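Local coordinates for methionine import ATP-binding protein metN 2 (PDB 2QSW) that is probably the ATP-binding subunit of an ABC-type importer, here represented by its C-terminal, ACT-like NIL domain, at residues V49-I54 and I71-E76. Residues are numbered along the deposited sequence; the frame is centred on the assembly and turned at random.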
loop_
_atom_site.group_PDB
_atom_site.type_symbol
_atom_site.label_atom_id
_atom_site.label_comp_id
_atom_site.label_asym_id
_atom_site.label_seq_id
_atom_site.Cartn_x
_atom_site.Cartn_y
_atom_site.Cartn_z
ATOM N N VAL A 49 1.875 17.243 0.565
ATOM C CA VAL A 49 2.205 16.406 1.693
ATOM C C VAL A 49 3.496 16.836 2.345
ATOM O O VAL A 49 4.380 17.394 1.684
ATOM C CB VAL A 49 2.316 14.925 1.305
ATOM C CG1 VAL A 49 0.925 14.354 0.947
ATOM C CG2 VAL A 49 3.359 14.683 0.199
ATOM N N GLU A 50 3.582 16.616 3.658
ATOM C CA GLU A 50 4.824 16.794 4.393
ATOM C C GLU A 50 5.567 15.473 4.495
ATOM O O GLU A 50 4.944 14.395 4.395
ATOM C CB GLU A 50 4.546 17.374 5.778
ATOM C CG GLU A 50 3.636 18.578 5.752
ATOM C CD GLU A 50 3.454 19.237 7.118
ATOM O OE1 GLU A 50 2.369 19.062 7.715
ATOM O OE2 GLU A 50 4.394 19.941 7.573
ATOM N N VAL A 51 6.890 15.543 4.657
ATOM C CA VAL A 51 7.756 14.381 4.656
ATOM C C VAL A 51 8.765 14.459 5.791
ATOM O O VAL A 51 9.539 15.437 5.892
ATOM C CB VAL A 51 8.519 14.278 3.320
ATOM C CG1 VAL A 51 9.546 13.161 3.373
ATOM C CG2 VAL A 51 7.518 14.104 2.194
ATOM N N SER A 52 8.793 13.413 6.600
ATOM C CA SER A 52 9.796 13.213 7.621
ATOM C C SER A 52 10.503 11.908 7.345
ATOM O O SER A 52 9.846 10.890 7.200
ATOM C CB SER A 52 9.180 13.141 9.027
ATOM O OG SER A 52 8.425 14.293 9.364
ATOM N N ILE A 53 11.823 11.907 7.268
ATOM C CA ILE A 53 12.581 10.704 7.127
ATOM C C ILE A 53 12.784 10.029 8.489
ATOM O O ILE A 53 13.286 10.642 9.444
ATOM C CB ILE A 53 13.911 10.941 6.390
ATOM C CG1 ILE A 53 13.645 11.524 4.992
ATOM C CG2 ILE A 53 14.714 9.640 6.283
ATOM C CD1 ILE A 53 14.883 12.186 4.389
ATOM N N ILE A 54 12.324 8.785 8.567
ATOM C CA ILE A 54 12.421 7.974 9.769
ATOM C C ILE A 54 13.682 7.116 9.793
ATOM O O ILE A 54 14.373 7.016 10.801
ATOM C CB ILE A 54 11.178 7.057 9.895
ATOM C CG1 ILE A 54 9.935 7.926 9.964
ATOM C CG2 ILE A 54 11.272 6.094 11.134
ATOM C CD1 ILE A 54 8.673 7.119 10.056
ATOM N N ILE A 71 9.533 6.915 5.303
ATOM C CA ILE A 71 9.099 8.266 5.507
ATOM C C ILE A 71 7.705 8.341 6.072
ATOM O O ILE A 71 6.854 7.467 5.809
ATOM C CB ILE A 71 9.155 9.082 4.202
ATOM C CG1 ILE A 71 8.178 8.642 3.130
ATOM C CG2 ILE A 71 10.561 9.175 3.643
ATOM C CD1 ILE A 71 8.150 9.635 1.940
ATOM N N GLN A 72 7.475 9.344 6.889
ATOM C CA GLN A 72 6.132 9.704 7.319
ATOM C C GLN A 72 5.571 10.766 6.366
ATOM O O GLN A 72 6.198 11.802 6.160
ATOM C CB GLN A 72 6.104 10.219 8.754
ATOM C CG GLN A 72 4.727 10.604 9.226
ATOM C CD GLN A 72 4.779 11.316 10.571
ATOM O OE1 GLN A 72 5.652 12.178 10.782
ATOM N NE2 GLN A 72 3.831 11.000 11.474
ATOM N N LEU A 73 4.419 10.475 5.759
ATOM C CA LEU A 73 3.674 11.440 4.984
ATOM C C LEU A 73 2.560 12.029 5.824
ATOM O O LEU A 73 1.783 11.265 6.399
ATOM C CB LEU A 73 3.047 10.799 3.742
ATOM C CG LEU A 73 4.031 10.238 2.719
ATOM C CD1 LEU A 73 3.328 9.453 1.609
ATOM C CD2 LEU A 73 4.823 11.382 2.110
ATOM N N LEU A 74 2.458 13.356 5.864
ATOM C CA LEU A 74 1.354 14.055 6.499
ATOM C C LEU A 74 0.573 14.855 5.476
ATOM O O LEU A 74 1.127 15.399 4.524
ATOM C CB LEU A 74 1.846 15.004 7.579
ATOM C CG LEU A 74 2.596 14.352 8.720
ATOM C CD1 LEU A 74 3.156 15.461 9.588
ATOM C CD2 LEU A 74 1.730 13.445 9.587
ATOM N N GLY A 75 -0.731 14.939 5.691
ATOM C CA GLY A 75 -1.608 15.706 4.817
ATOM C C GLY A 75 -2.988 15.073 4.827
ATOM O O GLY A 75 -3.268 14.190 5.621
ATOM N N GLU A 76 -3.851 15.575 3.960
ATOM C CA GLU A 76 -5.189 15.036 3.826
ATOM C C GLU A 76 -5.079 13.595 3.343
ATOM O O GLU A 76 -4.217 13.262 2.524
ATOM C CB GLU A 76 -5.989 15.865 2.832
ATOM C CG GLU A 76 -6.168 17.312 3.212
ATOM C CD GLU A 76 -7.139 18.046 2.284
ATOM O OE1 GLU A 76 -8.157 17.443 1.896
ATOM O OE2 GLU A 76 -6.884 19.226 1.942
HETATM O O HOH W 1 5.915 13.905 8.218
#
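Glu50 and Ser52 pair with Leu74 and Gln72 at the open end of the antiparallel beta hairpin formed by strands 50-61 and 64-74 of the ACT-like NIL domain. Each couple is a hydrogen-bonded pair, closed by two N-H...O bonds, each nearly straight at the hydrogen, at least 159°. The carbonyl geometry separates them: both bonds between Ser52 and Gln72 lie in the carbonyl plane, whereas Leu74 N sits above the carbonyl plane of Glu50, 37° out of it. Glu50 O also receives a CA-H...O contact from Leu73 CA at 3.3 Å.

On the face of Val51, Ile53, Ile71 and Leu73 the contact is apolar. Val51 straddles two partners. Its CG2 lies 3.8 Å from Leu73 CD2, the two side chains pointing the same way. Its CG1, anti to the backbone N (chi1 173°), meets Ile71 CD1; the gap between Val51 CG1 and Ile71 CD1 is 4.1 Å. Helix 39-47 covers this face through Ile40 and Val44 on Val51 and Ile43 on Leu73; helix 77-89 adds Ile80 and Ile84 on Leu73.

The other face is polar around Ser52 and Gln72. Gln72 NE2 donates to Asn22 O, which helps fix the amide's rotation. Ser52 OG and Gln72 OE1 are bridged by a water, which accepts from Ser52 OG at 2.8 Å. The same water donates to Gln72 OE1 at 3.1 Å. Its second donated bond runs to Gln72 O at 3.0 Å.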